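Local coordinates for protein RNA polymerase sigma factor SIGMA-28 (FliA) (Aquifex aeolicus, PDB 1RP3) that probably directs RNA polymerase to flagellar promoters as a sigma factor, and is captured here in an inactive conformation by the anti-sigma factor FlgM, at residues L45-A56 with I72-Y83. Numbering follows the deposited sequence.
Sequences LISYGVIGLIKA and IKLRIKGAIYDY
Tyr83 lays its ring over one face of Tyr48 in an offset stack, the planes only 9° apart and the centroids separated by 4.2 Å. Tyr83 CG is anti to the backbone N (chi1 158°), which carries the ring across the face of Tyr48 and leaves Tyr83 CB over the middle of the Tyr48 ring, 3.7 Å from its centroid, as a CH-pi contact. At the edge of the Tyr83 ring, near its plane, sits Leu45 CD1. An alanine in place of Tyr83 could keep the CB contact, but Tyr48 would probably lose its stacking mate and Leu45 CD1 would border a gap. Further along, Gly49 and Gly52 let the backbones come close: Gly52 CA lies 3.7 Å from Ala79 CB, and Ile80 CG1 packs on Gly49 CA (3.8 Å). Segments 45-56 and 72-83, on helices 42-58 and 66-85 of sigma-70 region 2, pack obliquely, their axes approaching to 7.5 Å with 137° between their directions. Helix 7-33 touches Leu45 and Leu53, while Leu39 of FlgM packs on Ile51 and Thr88 OXT of FlgM forms a salt bridge with Lys77 NZ. At the other end Leu53 CD1 presses tightly on Ile72 CG2 (3.5 Å), and Ile72 CD1 meets Ala56 CB. Arg75, bent at chi2 and chi3, rests CG on Ala56 CB at 3.6 Å and turns one guanidinium face over Ala56 N, while NH1 hydrogen-bonds Tyr71 OH.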
ATOM      1  N   LEU A  45       0.512  11.383  -2.601  1.00 30.59           N
ATOM      2  CA  LEU A  45      -0.195  10.133  -2.832  1.00 30.34           C
ATOM      3  C   LEU A  45      -1.659  10.442  -3.089  1.00 30.84           C
ATOM      4  O   LEU A  45      -2.230   9.990  -4.072  1.00 32.85           O
ATOM      5  CB  LEU A  45      -0.079   9.217  -1.609  1.00 28.28           C
ATOM      6  CG  LEU A  45       1.163   8.351  -1.367  1.00 27.35           C
ATOM      7  CD1 LEU A  45       2.335   8.801  -2.154  1.00 22.97           C
ATOM      8  CD2 LEU A  45       1.488   8.383   0.090  1.00 23.90           C
ATOM      9  N   ILE A  46      -2.264  11.221  -2.201  1.00 30.97           N
ATOM     10  CA  ILE A  46      -3.663  11.589  -2.347  1.00 28.37           C
ATOM     11  C   ILE A  46      -3.881  12.332  -3.655  1.00 28.45           C
ATOM     12  O   ILE A  46      -4.850  12.069  -4.366  1.00 27.12           O
ATOM     13  CB  ILE A  46      -4.144  12.457  -1.170  1.00 27.31           C
ATOM     14  CG1 ILE A  46      -4.104  11.641   0.120  1.00 25.78           C
ATOM     15  CG2 ILE A  46      -5.583  12.974  -1.414  1.00 26.25           C
ATOM     16  CD1 ILE A  46      -4.518  12.445   1.345  1.00 27.13           C
ATOM     17  N   SER A  47      -2.959  13.234  -3.982  1.00 28.12           N
ATOM     18  CA  SER A  47      -3.064  14.009  -5.215  1.00 29.40           C
ATOM     19  C   SER A  47      -3.208  13.106  -6.418  1.00 28.80           C
ATOM     20  O   SER A  47      -4.186  13.207  -7.143  1.00 30.01           O
ATOM     21  CB  SER A  47      -1.870  14.930  -5.385  1.00 27.42           C
ATOM     22  OG  SER A  47      -1.966  15.977  -4.457  1.00 27.93           O
ATOM     23  N   TYR A  48      -2.261  12.187  -6.591  1.00 30.21           N
ATOM     24  CA  TYR A  48      -2.303  11.252  -7.707  1.00 28.41           C
ATOM     25  C   TYR A  48      -3.507  10.330  -7.585  1.00 27.03           C
ATOM     26  O   TYR A  48      -4.158  10.024  -8.572  1.00 29.44           O
ATOM     27  CB  TYR A  48      -0.995  10.463  -7.794  1.00 28.19           C
ATOM     28  CG  TYR A  48       0.137  11.295  -8.366  1.00 30.08           C
ATOM     29  CD1 TYR A  48       0.300  11.421  -9.745  1.00 30.34           C
ATOM     30  CD2 TYR A  48       1.021  11.991  -7.529  1.00 28.37           C
ATOM     31  CE1 TYR A  48       1.309  12.221 -10.282  1.00 33.88           C
ATOM     32  CE2 TYR A  48       2.032  12.800  -8.055  1.00 29.45           C
ATOM     33  CZ  TYR A  48       2.172  12.907  -9.428  1.00 32.25           C
ATOM     34  OH  TYR A  48       3.194  13.667  -9.957  1.00 39.36           O
ATOM     35  N   GLY A  49      -3.848   9.980  -6.353  1.00 25.47           N
ATOM     36  CA  GLY A  49      -4.978   9.115  -6.093  1.00 24.54           C
ATOM     37  C   GLY A  49      -6.292   9.734  -6.532  1.00 27.32           C
ATOM     38  O   GLY A  49      -7.199   9.014  -6.948  1.00 28.18           O
ATOM     39  N   VAL A  50      -6.403  11.058  -6.442  1.00 26.88           N
ATOM     40  CA  VAL A  50      -7.615  11.755  -6.845  1.00 26.59           C
ATOM     41  C   VAL A  50      -7.684  11.788  -8.358  1.00 28.26           C
ATOM     42  O   VAL A  50      -8.761  11.631  -8.927  1.00 29.21           O
ATOM     43  CB  VAL A  50      -7.684  13.191  -6.236  1.00 26.41           C
ATOM     44  CG1 VAL A  50      -8.790  14.017  -6.886  1.00 22.53           C
ATOM     45  CG2 VAL A  50      -7.947  13.091  -4.750  1.00 22.00           C
ATOM     46  N   ILE A  51      -6.542  11.995  -9.016  1.00 30.14           N
ATOM     47  CA  ILE A  51      -6.528  12.003 -10.474  1.00 32.22           C
ATOM     48  C   ILE A  51      -7.033  10.627 -10.935  1.00 32.84           C
ATOM     49  O   ILE A  51      -7.924  10.541 -11.785  1.00 33.50           O
ATOM     50  CB  ILE A  51      -5.125  12.261 -11.047  1.00 33.37           C
ATOM     51  CG1 ILE A  51      -4.606  13.617 -10.583  1.00 34.17           C
ATOM     52  CG2 ILE A  51      -5.162  12.186 -12.584  1.00 30.93           C
ATOM     53  CD1 ILE A  51      -5.439  14.763 -11.094  1.00 39.60           C
ATOM     54  N   GLY A  52      -6.518   9.571 -10.303  1.00 31.73           N
ATOM     55  CA  GLY A  52      -6.938   8.222 -10.626  1.00 31.89           C
ATOM     56  C   GLY A  52      -8.435   8.038 -10.431  1.00 31.10           C
ATOM     57  O   GLY A  52      -9.112   7.447 -11.265  1.00 32.10           O
ATOM     58  N   LEU A  53      -8.959   8.599  -9.346  1.00 30.84           N
ATOM     59  CA  LEU A  53     -10.376   8.518  -9.028  1.00 27.68           C
ATOM     60  C   LEU A  53     -11.262   9.183 -10.087  1.00 27.41           C
ATOM     61  O   LEU A  53     -12.256   8.608 -10.523  1.00 27.14           O
ATOM     62  CB  LEU A  53     -10.632   9.148  -7.662  1.00 23.98           C
ATOM     63  CG  LEU A  53     -12.079   9.490  -7.302  1.00 26.37           C
ATOM     64  CD1 LEU A  53     -12.974   8.256  -7.324  1.00 24.48           C
ATOM     65  CD2 LEU A  53     -12.112  10.155  -5.928  1.00 24.29           C
ATOM     66  N   ILE A  54     -10.882  10.381 -10.509  1.00 26.88           N
ATOM     67  CA  ILE A  54     -11.646  11.127 -11.500  1.00 28.27           C
ATOM     68  C   ILE A  54     -11.673  10.394 -12.838  1.00 29.81           C
ATOM     69  O   ILE A  54     -12.693  10.372 -13.514  1.00 31.36           O
ATOM     70  CB  ILE A  54     -11.059  12.541 -11.700  1.00 27.69           C
ATOM     71  CG1 ILE A  54     -11.193  13.350 -10.411  1.00 29.18           C
ATOM     72  CG2 ILE A  54     -11.740  13.247 -12.867  1.00 26.79           C
ATOM     73  CD1 ILE A  54     -10.510  14.731 -10.469  1.00 32.28           C
ATOM     74  N   LYS A  55     -10.536   9.827 -13.229  1.00 31.05           N
ATOM     75  CA  LYS A  55     -10.447   9.085 -14.478  1.00 31.70           C
ATOM     76  C   LYS A  55     -11.309   7.829 -14.453  1.00 32.76           C
ATOM     77  O   LYS A  55     -11.969   7.520 -15.444  1.00 31.49           O
ATOM     78  CB  LYS A  55      -9.000   8.732 -14.797  1.00 30.58           C
ATOM     79  CG  LYS A  55      -8.186   9.932 -15.247  1.00 33.70           C
ATOM     80  CD  LYS A  55      -6.747   9.533 -15.524  1.00 35.84           C
ATOM     81  CE  LYS A  55      -5.939  10.698 -16.074  1.00 38.45           C
ATOM     82  NZ  LYS A  55      -4.479  10.340 -16.154  1.00 43.12           N
ATOM     83  N   ALA A  56     -11.332   7.141 -13.310  1.00 32.34           N
ATOM     84  CA  ALA A  56     -12.133   5.931 -13.140  1.00 34.50           C
ATOM     85  C   ALA A  56     -13.618   6.263 -13.227  1.00 35.53           C
ATOM     86  O   ALA A  56     -14.396   5.519 -13.821  1.00 34.50           O
ATOM     87  CB  ALA A  56     -11.827   5.262 -11.791  1.00 30.21           C
ATOM     88  N   ILE A  72     -13.022   1.520  -8.948  1.00 34.33           N
ATOM     89  CA  ILE A  72     -12.535   2.813  -8.456  1.00 34.55           C
ATOM     90  C   ILE A  72     -11.288   2.557  -7.610  1.00 31.72           C
ATOM     91  O   ILE A  72     -10.247   3.180  -7.803  1.00 30.13           O
ATOM     92  CB  ILE A  72     -13.573   3.528  -7.518  1.00 34.94           C
ATOM     93  CG1 ILE A  72     -14.931   3.748  -8.198  1.00 35.88           C
ATOM     94  CG2 ILE A  72     -12.987   4.821  -6.987  1.00 33.90           C
ATOM     95  CD1 ILE A  72     -14.882   4.538  -9.431  1.00 39.22           C
ATOM     96  N   LYS A  73     -11.406   1.609  -6.686  1.00 32.70           N
ATOM     97  CA  LYS A  73     -10.308   1.269  -5.794  1.00 35.57           C
ATOM     98  C   LYS A  73      -9.075   0.840  -6.563  1.00 35.43           C
ATOM     99  O   LYS A  73      -7.957   1.243  -6.252  1.00 35.75           O
ATOM    100  CB  LYS A  73     -10.717   0.161  -4.827  1.00 37.92           C
ATOM    101  CG  LYS A  73      -9.709  -0.043  -3.716  1.00 44.72           C
ATOM    102  CD  LYS A  73      -9.617  -1.494  -3.276  1.00 47.96           C
ATOM    103  CE  LYS A  73     -10.910  -1.994  -2.657  1.00 49.66           C
ATOM    104  NZ  LYS A  73     -10.817  -3.453  -2.353  1.00 53.95           N
ATOM    105  N   LEU A  74      -9.296   0.070  -7.613  1.00 36.13           N
ATOM    106  CA  LEU A  74      -8.207  -0.425  -8.427  1.00 36.46           C
ATOM    107  C   LEU A  74      -7.473   0.701  -9.162  1.00 35.58           C
ATOM    108  O   LEU A  74      -6.234   0.717  -9.204  1.00 34.53           O
ATOM    109  CB  LEU A  74      -8.758  -1.453  -9.407  1.00 41.90           C
ATOM    110  CG  LEU A  74      -7.773  -2.120 -10.357  1.00 45.72           C
ATOM    111  CD1 LEU A  74      -6.715  -2.894  -9.562  1.00 48.22           C
ATOM    112  CD2 LEU A  74      -8.551  -3.039 -11.274  1.00 47.60           C
ATOM    113  N   ARG A  75      -8.222   1.643  -9.731  1.00 32.09           N
ATOM    114  CA  ARG A  75      -7.608   2.761 -10.447  1.00 29.84           C
ATOM    115  C   ARG A  75      -6.846   3.708  -9.522  1.00 29.94           C
ATOM    116  O   ARG A  75      -5.808   4.249  -9.903  1.00 32.14           O
ATOM    117  CB  ARG A  75      -8.649   3.535 -11.259  1.00 31.55           C
ATOM    118  CG  ARG A  75      -9.347   2.709 -12.350  1.00 31.06           C
ATOM    119  CD  ARG A  75      -8.391   2.321 -13.461  1.00 30.43           C
ATOM    120  NE  ARG A  75      -7.644   3.465 -13.990  1.00 34.89           N
ATOM    121  CZ  ARG A  75      -8.088   4.292 -14.941  1.00 37.04           C
ATOM    122  NH1 ARG A  75      -9.288   4.119 -15.494  1.00 34.93           N
ATOM    123  NH2 ARG A  75      -7.333   5.314 -15.334  1.00 34.95           N
ATOM    124  N   ILE A  76      -7.352   3.891  -8.304  1.00 30.73           N
ATOM    125  CA  ILE A  76      -6.717   4.760  -7.317  1.00 27.91           C
ATOM    126  C   ILE A  76      -5.347   4.187  -6.957  1.00 27.95           C
ATOM    127  O   ILE A  76      -4.349   4.901  -7.014  1.00 26.45           O
ATOM    128  CB  ILE A  76      -7.592   4.896  -6.033  1.00 26.55           C
ATOM    129  CG1 ILE A  76      -8.861   5.685  -6.344  1.00 25.13           C
ATOM    130  CG2 ILE A  76      -6.804   5.545  -4.893  1.00 22.29           C
ATOM    131  CD1 ILE A  76      -9.896   5.609  -5.233  1.00 17.92           C
ATOM    132  N   LYS A  77      -5.310   2.899  -6.609  1.00 27.08           N
ATOM    133  CA  LYS A  77      -4.051   2.224  -6.260  1.00 28.28           C
ATOM    134  C   LYS A  77      -3.095   2.293  -7.449  1.00 27.38           C
ATOM    135  O   LYS A  77      -1.923   2.634  -7.295  1.00 26.26           O
ATOM    136  CB  LYS A  77      -4.300   0.760  -5.865  1.00 26.90           C
ATOM    137  CG  LYS A  77      -5.110   0.604  -4.579  1.00 30.60           C
ATOM    138  CD  LYS A  77      -5.183  -0.831  -4.075  1.00 32.41           C
ATOM    139  CE  LYS A  77      -5.890  -0.894  -2.712  1.00 31.13           C
ATOM    140  NZ  LYS A  77      -5.797  -2.230  -2.042  1.00 30.29           N
ATOM    141  N   GLY A  78      -3.654   2.093  -8.644  1.00 27.97           N
ATOM    142  CA  GLY A  78      -2.880   2.114  -9.865  1.00 27.38           C
ATOM    143  C   GLY A  78      -2.224   3.448 -10.095  1.00 28.46           C
ATOM    144  O   GLY A  78      -1.036   3.494 -10.390  1.00 29.25           O
ATOM    145  N   ALA A  79      -2.972   4.533  -9.909  1.00 27.82           N
ATOM    146  CA  ALA A  79      -2.416   5.869 -10.117  1.00 26.77           C
ATOM    147  C   ALA A  79      -1.343   6.196  -9.090  1.00 25.81           C
ATOM    148  O   ALA A  79      -0.375   6.879  -9.399  1.00 28.61           O
ATOM    149  CB  ALA A  79      -3.519   6.933 -10.085  1.00 24.06           C
ATOM    150  N   ILE A  80      -1.510   5.699  -7.871  1.00 25.52           N
ATOM    151  CA  ILE A  80      -0.545   5.974  -6.817  1.00 26.21           C
ATOM    152  C   ILE A  80       0.739   5.189  -7.073  1.00 27.11           C
ATOM    153  O   ILE A  80       1.832   5.738  -6.957  1.00 27.14           O
ATOM    154  CB  ILE A  80      -1.163   5.691  -5.415  1.00 25.87           C
ATOM    155  CG1 ILE A  80      -2.254   6.719  -5.121  1.00 24.73           C
ATOM    156  CG2 ILE A  80      -0.119   5.717  -4.324  1.00 25.56           C
ATOM    157  CD1 ILE A  80      -3.006   6.475  -3.819  1.00 25.07           C
ATOM    158  N   TYR A  81       0.614   3.911  -7.434  1.00 28.21           N
ATOM    159  CA  TYR A  81       1.792   3.095  -7.732  1.00 29.31           C
ATOM    160  C   TYR A  81       2.466   3.585  -9.014  1.00 31.40           C
ATOM    161  O   TYR A  81       3.690   3.487  -9.153  1.00 33.58           O
ATOM    162  CB  TYR A  81       1.430   1.606  -7.815  1.00 29.15           C
ATOM    163  CG  TYR A  81       1.230   0.975  -6.455  1.00 28.11           C
ATOM    164  CD1 TYR A  81       2.314   0.757  -5.605  1.00 29.33           C
ATOM    165  CD2 TYR A  81      -0.036   0.639  -6.003  1.00 29.61           C
ATOM    166  CE1 TYR A  81       2.139   0.221  -4.337  1.00 27.57           C
ATOM    167  CE2 TYR A  81      -0.225   0.107  -4.743  1.00 31.69           C
ATOM    168  CZ  TYR A  81       0.869  -0.103  -3.915  1.00 31.23           C
ATOM    169  OH  TYR A  81       0.691  -0.662  -2.675  1.00 31.67           O
ATOM    170  N   ASP A  82       1.675   4.144  -9.931  1.00 31.37           N
ATOM    171  CA  ASP A  82       2.218   4.689 -11.175  1.00 31.85           C
ATOM    172  C   ASP A  82       3.191   5.798 -10.832  1.00 32.46           C
ATOM    173  O   ASP A  82       4.252   5.920 -11.452  1.00 32.53           O
ATOM    174  CB  ASP A  82       1.125   5.300 -12.066  1.00 32.74           C
ATOM    175  CG  ASP A  82       0.421   4.269 -12.947  1.00 36.57           C
ATOM    176  OD1 ASP A  82       0.957   3.153 -13.129  1.00 36.99           O
ATOM    177  OD2 ASP A  82      -0.684   4.584 -13.456  1.00 39.97           O
ATOM    178  N   TYR A  83       2.800   6.633  -9.870  1.00 31.19           N
ATOM    179  CA  TYR A  83       3.637   7.739  -9.455  1.00 33.00           C
ATOM    180  C   TYR A  83       4.837   7.257  -8.631  1.00 33.38           C
ATOM    181  O   TYR A  83       5.956   7.714  -8.845  1.00 35.35           O
ATOM    182  CB  TYR A  83       2.824   8.777  -8.672  1.00 32.53           C
ATOM    183  CG  TYR A  83       3.663   9.653  -7.767  1.00 34.89           C
ATOM    184  CD1 TYR A  83       4.525  10.611  -8.297  1.00 36.00           C
ATOM    185  CD2 TYR A  83       3.608   9.512  -6.382  1.00 34.19           C
ATOM    186  CE1 TYR A  83       5.310  11.411  -7.474  1.00 35.82           C
ATOM    187  CE2 TYR A  83       4.386  10.304  -5.555  1.00 36.83           C
ATOM    188  CZ  TYR A  83       5.238  11.252  -6.105  1.00 37.69           C
ATOM    189  OH  TYR A  83       6.034  12.026  -5.283  1.00 41.06           O
TER